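Local coordinates for protein family 88 glycosyl hydrolase (Bacteroides thetaiotaomicron, PDB 5NOA) that probably acts as a polysaccharide lyase that removes rhamnose caps from arabinogalactan proteins such as gum arabic, despite belonging to glycoside hydrolase family 88, at residues G202-D207 with I254-T259; G235-L240 with L299-N304. All coordinates share one frame; numbering follows the deposited sequence.

Interaction 1 (G202-D207 with I254-T259); sequences GLYYRD and IDRFRT
The ring of Tyr-204 and the bent side chain of Arg-256 join a small beta-hairpin to helix 250-266 of the (alpha/alpha)6 barrel, the fold of the six-hairpin glycosidases. Strands 197-198 and 203-204 form that hairpin, and Tyr-204 belongs to its short, weakly bonded second strand. The contact illustrates how a loop-borne strand can lean on a barrel helix through one side-chain pair and a close backbone approach.

The van der Waals part is concentrated at the phenol oxygen. Tyr-204 OH lies 3.2 Å from Arg-256 CD and 3.3 Å from Arg-256 CG, meeting the aliphatic stem of the arginine, while CD stands obliquely to the tyrosine ring. With CG anti to the backbone N (chi1 -180°), the arginine stem leaves the helix toward the hairpin, then bends at chi2 and chi3. The guanidinium is consequently not stacked on the phenol: the two planes are 60° apart, and Tyr-204 OH sits at the guanidinium edge, near its plane.

Polar partners hold the arginine in place. Its NE forms a salt bridge with Asp-193, and the group also makes a cation-pi contact with Tyr-197 of the first strand, whose hydroxyl is hydrogen-bonded to Thr-259 OG1. Were the arginine replaced by an alanine, Asp-193 would probably lose its charged mate and a gap would open beside the hydroxyl end of Tyr-204.

The backbones are merely close neighbours. Gly-202, at positive phi just before the strand, brings its CA within 5.9 Å of the CA of Thr-259, and the carbonyl oxygens Gly-202 O and Thr-259 O are 3.9 Å apart. One helical turn ties the far end of the arginine down: Arg-256 NH1 donates to Thr-259 OG1 over 3.2 Å, with an N-H...O angle of 148°.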
# COMPACT_ATOMS: atom_id res chain seq x y z
N GLY A 202 -14.53 -1.23 -12.99
CA GLY A 202 -13.14 -1.66 -12.87
C GLY A 202 -12.40 -1.13 -11.67
O GLY A 202 -11.19 -1.03 -11.69
N LEU A 203 -13.13 -0.81 -10.58
CA LEU A 203 -12.54 -0.26 -9.36
C LEU A 203 -13.14 -0.99 -8.17
O LEU A 203 -14.18 -1.64 -8.27
CB LEU A 203 -12.87 1.24 -9.28
CG LEU A 203 -12.21 2.16 -10.31
CD1 LEU A 203 -12.72 3.56 -10.17
CD2 LEU A 203 -10.70 2.14 -10.25
N TYR A 204 -12.44 -0.88 -7.04
CA TYR A 204 -12.88 -1.45 -5.78
C TYR A 204 -13.57 -0.41 -4.90
O TYR A 204 -13.02 0.65 -4.61
CB TYR A 204 -11.68 -1.98 -4.99
CG TYR A 204 -11.13 -3.29 -5.51
CD1 TYR A 204 -10.24 -3.28 -6.58
CD2 TYR A 204 -11.49 -4.50 -5.00
CE1 TYR A 204 -9.72 -4.43 -7.12
CE2 TYR A 204 -10.95 -5.69 -5.52
CZ TYR A 204 -10.11 -5.63 -6.59
OH TYR A 204 -9.59 -6.77 -7.13
N TYR A 205 -14.72 -0.79 -4.38
CA TYR A 205 -15.31 -0.07 -3.27
C TYR A 205 -14.45 -0.25 -2.02
O TYR A 205 -13.81 -1.27 -1.85
CB TYR A 205 -16.74 -0.56 -3.03
CG TYR A 205 -17.69 -0.23 -4.19
CD1 TYR A 205 -18.09 1.08 -4.44
CD2 TYR A 205 -18.16 -1.22 -5.03
CE1 TYR A 205 -18.95 1.37 -5.49
CE2 TYR A 205 -18.98 -0.94 -6.10
CZ TYR A 205 -19.39 0.35 -6.32
OH TYR A 205 -20.21 0.65 -7.39
N ARG A 206 -14.55 0.70 -1.12
CA ARG A 206 -13.73 0.61 0.07
C ARG A 206 -14.10 -0.56 0.99
O ARG A 206 -13.25 -1.06 1.73
CB ARG A 206 -13.67 1.92 0.81
CG ARG A 206 -14.94 2.28 1.50
CD ARG A 206 -14.99 3.76 1.77
NE ARG A 206 -14.09 4.21 2.80
CZ ARG A 206 -13.91 5.50 3.17
NH1 ARG A 206 -14.54 6.59 2.60
NH2 ARG A 206 -13.05 5.76 4.14
N ASP A 207 -15.39 -0.93 0.93
CA ASP A 207 -15.96 -2.08 1.64
C ASP A 207 -17.36 -2.28 1.05
O ASP A 207 -17.83 -1.45 0.22
CB ASP A 207 -15.95 -1.94 3.18
CG ASP A 207 -16.70 -0.78 3.71
OD1 ASP A 207 -17.89 -0.66 3.43
OD2 ASP A 207 -16.11 0.01 4.48
N ILE A 254 -2.74 -10.91 -12.59
CA ILE A 254 -2.31 -10.03 -13.66
C ILE A 254 -3.52 -9.39 -14.31
O ILE A 254 -3.53 -8.16 -14.57
CB ILE A 254 -1.47 -10.80 -14.70
CG1 ILE A 254 -0.14 -11.28 -14.07
CG2 ILE A 254 -1.27 -9.97 -15.96
CD1 ILE A 254 0.64 -12.23 -14.93
N ASP A 255 -4.53 -10.21 -14.59
CA ASP A 255 -5.72 -9.71 -15.27
C ASP A 255 -6.40 -8.61 -14.45
O ASP A 255 -6.81 -7.59 -14.99
CB ASP A 255 -6.72 -10.84 -15.57
CG ASP A 255 -6.29 -11.75 -16.73
OD1 ASP A 255 -5.30 -11.44 -17.41
OD2 ASP A 255 -6.94 -12.81 -16.92
N ARG A 256 -6.52 -8.84 -13.15
CA ARG A 256 -7.13 -7.82 -12.30
C ARG A 256 -6.27 -6.58 -12.17
O ARG A 256 -6.77 -5.46 -12.15
CB ARG A 256 -7.45 -8.38 -10.91
CG ARG A 256 -8.10 -7.40 -9.96
CD ARG A 256 -9.44 -6.83 -10.37
NE ARG A 256 -10.46 -7.86 -10.30
CZ ARG A 256 -11.06 -8.41 -11.34
NH1 ARG A 256 -10.74 -8.09 -12.62
NH2 ARG A 256 -11.96 -9.35 -11.11
N PHE A 257 -4.97 -6.76 -12.04
CA PHE A 257 -4.06 -5.62 -12.01
C PHE A 257 -4.23 -4.76 -13.27
O PHE A 257 -4.31 -3.55 -13.16
CB PHE A 257 -2.64 -6.14 -11.89
CG PHE A 257 -1.59 -5.09 -11.77
CD1 PHE A 257 -1.50 -4.29 -10.66
CD2 PHE A 257 -0.60 -4.99 -12.71
CE1 PHE A 257 -0.49 -3.34 -10.52
CE2 PHE A 257 0.40 -4.04 -12.59
CZ PHE A 257 0.44 -3.22 -11.50
N ARG A 258 -4.32 -5.40 -14.43
CA ARG A 258 -4.49 -4.65 -15.65
C ARG A 258 -5.82 -3.92 -15.72
O ARG A 258 -5.86 -2.78 -16.21
CB ARG A 258 -4.33 -5.55 -16.87
CG ARG A 258 -2.88 -6.01 -17.04
CD ARG A 258 -2.75 -6.71 -18.36
NE ARG A 258 -1.47 -7.29 -18.60
CZ ARG A 258 -1.23 -8.54 -18.96
NH1 ARG A 258 -2.19 -9.43 -19.18
NH2 ARG A 258 0.02 -8.87 -19.14
N THR A 259 -6.91 -4.56 -15.26
CA THR A 259 -8.23 -3.90 -15.32
C THR A 259 -8.28 -2.71 -14.36
O THR A 259 -8.74 -1.61 -14.70
CB THR A 259 -9.41 -4.86 -15.04
OG1 THR A 259 -9.46 -5.38 -13.67
CG2 THR A 259 -9.44 -5.95 -16.03

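Interaction 2 (G235-L240 with L299-N304); sequences GLAKVL and LQWGVN
Trp-301 lays its indole over the backbone carbonyl of Ala-237, so that a large flat side chain from helix 289-304 fills the space beside helix 226-242 in the (alpha/alpha)6 barrel. The example shows how one aromatic residue can carry the contact between 235-240 and 299-304 where the facing residue is small. The CA atoms of Ala-237 and Trp-301 are 6.7 Å apart, a close approach that the alanine permits.

The indole reaches across because its CG stands anti to the backbone N (chi1 -174°), with the ring plane turned about perpendicular to the CA-CB-CG plane (chi2 90°). Its six-membered ring does most of the work. Ala-237 O lies over one face, 3.5 Å above the plane and displaced toward the rim, where it is 3.6 Å from Trp-301 CH2. Near the fusion bond, the methyl carbon Ala-237 CB meets Trp-301 CE3 at 3.6 Å and Trp-301 CD2 at 3.8 Å. One turn on along the helix, Leu-240 adds its CB, which comes obliquely to the ring. From there the leucine branch carries on to Ile-254 and Phe-257 of helix 250-266, so its methyls serve a different neighbour from its CB.

All three contacting residues are buried, and the interface is apolar apart from the carbonyl over the ring. Polar groups gather on another side of helix 289-304: Gln-300 NE2 makes a weak bond to Asn-304 OD1, Gln-300 OE1 accepts from Gln-314, and Asn-304 ND2 reaches Glu-370 of helix 358-377. Glu-370 also touches Trp-301, linking the indole to that helix. At the outer corner of the six-membered ring, Leu-240 CB sits 3.7 Å from Trp-301 CH2 and 3.8 Å from Trp-301 CZ3.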
# COMPACT_ATOMS: atom_id res chain seq x y z
N GLY A 235 -0.82 -3.11 -3.63
CA GLY A 235 -0.76 -4.46 -3.13
C GLY A 235 -0.62 -5.51 -4.19
O GLY A 235 0.16 -6.46 -4.06
N LEU A 236 -1.36 -5.36 -5.28
CA LEU A 236 -1.24 -6.26 -6.40
C LEU A 236 0.15 -6.18 -7.03
O LEU A 236 0.71 -7.21 -7.42
CB LEU A 236 -2.32 -6.01 -7.43
CG LEU A 236 -3.72 -6.47 -7.05
CD1 LEU A 236 -4.77 -5.90 -7.99
CD2 LEU A 236 -3.80 -7.99 -6.97
N ALA A 237 0.72 -4.99 -7.13
CA ALA A 237 2.10 -4.87 -7.62
C ALA A 237 3.04 -5.65 -6.74
O ALA A 237 3.87 -6.39 -7.24
CB ALA A 237 2.48 -3.39 -7.71
N LYS A 238 2.91 -5.53 -5.43
CA LYS A 238 3.80 -6.28 -4.53
C LYS A 238 3.61 -7.79 -4.63
O LYS A 238 4.59 -8.54 -4.57
CB LYS A 238 3.62 -5.77 -3.12
CG LYS A 238 4.24 -4.41 -2.93
CD LYS A 238 3.87 -3.82 -1.61
CE LYS A 238 4.71 -4.27 -0.49
NZ LYS A 238 6.14 -3.84 -0.57
N VAL A 239 2.38 -8.24 -4.85
CA VAL A 239 2.13 -9.67 -5.08
C VAL A 239 2.87 -10.11 -6.33
O VAL A 239 3.59 -11.14 -6.31
CB VAL A 239 0.63 -9.98 -5.20
CG1 VAL A 239 0.38 -11.34 -5.81
CG2 VAL A 239 -0.04 -9.90 -3.86
N LEU A 240 2.69 -9.37 -7.44
CA LEU A 240 3.30 -9.79 -8.69
C LEU A 240 4.81 -9.72 -8.65
O LEU A 240 5.47 -10.46 -9.38
CB LEU A 240 2.74 -8.97 -9.84
CG LEU A 240 1.28 -9.29 -10.12
CD1 LEU A 240 0.70 -8.33 -11.17
CD2 LEU A 240 1.07 -10.73 -10.55
N LEU A 299 1.31 2.00 -10.89
CA LEU A 299 1.35 2.16 -12.34
C LEU A 299 2.79 2.11 -12.83
O LEU A 299 3.08 1.44 -13.82
CB LEU A 299 0.67 3.42 -12.80
CG LEU A 299 -0.84 3.50 -12.55
CD1 LEU A 299 -1.36 4.86 -12.96
CD2 LEU A 299 -1.59 2.42 -13.27
N GLN A 300 3.70 2.82 -12.18
CA GLN A 300 5.09 2.78 -12.65
C GLN A 300 5.66 1.39 -12.49
O GLN A 300 6.41 0.91 -13.34
CB GLN A 300 5.94 3.80 -11.94
CG GLN A 300 7.38 3.87 -12.52
CD GLN A 300 7.39 4.50 -13.92
OE1 GLN A 300 7.36 5.72 -14.04
NE2 GLN A 300 7.38 3.69 -14.96
N TRP A 301 5.33 0.72 -11.37
CA TRP A 301 5.82 -0.63 -11.15
C TRP A 301 5.33 -1.53 -12.26
O TRP A 301 6.07 -2.34 -12.84
CB TRP A 301 5.43 -1.18 -9.76
CG TRP A 301 6.07 -2.49 -9.51
CD1 TRP A 301 7.29 -2.68 -8.92
CD2 TRP A 301 5.60 -3.79 -9.91
NE1 TRP A 301 7.60 -4.01 -8.91
CE2 TRP A 301 6.62 -4.71 -9.55
CE3 TRP A 301 4.46 -4.27 -10.55
CZ2 TRP A 301 6.53 -6.07 -9.84
CZ3 TRP A 301 4.38 -5.65 -10.84
CH2 TRP A 301 5.42 -6.51 -10.46
N GLY A 302 4.05 -1.43 -12.58
CA GLY A 302 3.49 -2.29 -13.64
C GLY A 302 4.08 -2.06 -15.01
O GLY A 302 4.26 -3.03 -15.79
N VAL A 303 4.40 -0.80 -15.31
CA VAL A 303 5.12 -0.47 -16.56
C VAL A 303 6.55 -1.05 -16.49
O VAL A 303 6.99 -1.71 -17.45
CB VAL A 303 5.15 1.05 -16.76
CG1 VAL A 303 6.16 1.48 -17.83
CG2 VAL A 303 3.76 1.55 -17.13
N ASN A 304 7.24 -0.87 -15.37
CA ASN A 304 8.62 -1.31 -15.25
C ASN A 304 8.75 -2.82 -15.20
O ASN A 304 9.84 -3.33 -15.43
CB ASN A 304 9.23 -0.78 -13.96
CG ASN A 304 9.58 0.67 -13.98
OD1 ASN A 304 9.64 1.31 -15.02
ND2 ASN A 304 9.91 1.20 -12.79

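Helix 250-266 connects the two sites: its residues 254-259 direct Arg-256 toward the hairpin in interaction 1, with Thr-259 alongside, while Phe-257 packs against both helices of interaction 2 and Ile-254 against helix 226-242. Phe-257 CE2 lies 3.7 Å from Gly-302 CA, and Phe-257 CD1 is 3.8 Å from Leu-236 CB. The centres are about 13 Å apart. Chemistry follows position. Interaction 2, nearer the middle of the chain and fully buried, is helix-to-helix and largely apolar; interaction 1, farther out and partly buried, joins a strand to a helix beside a charged arginine. Along the chain the segments alternate, so the two contacts interlock in sequence.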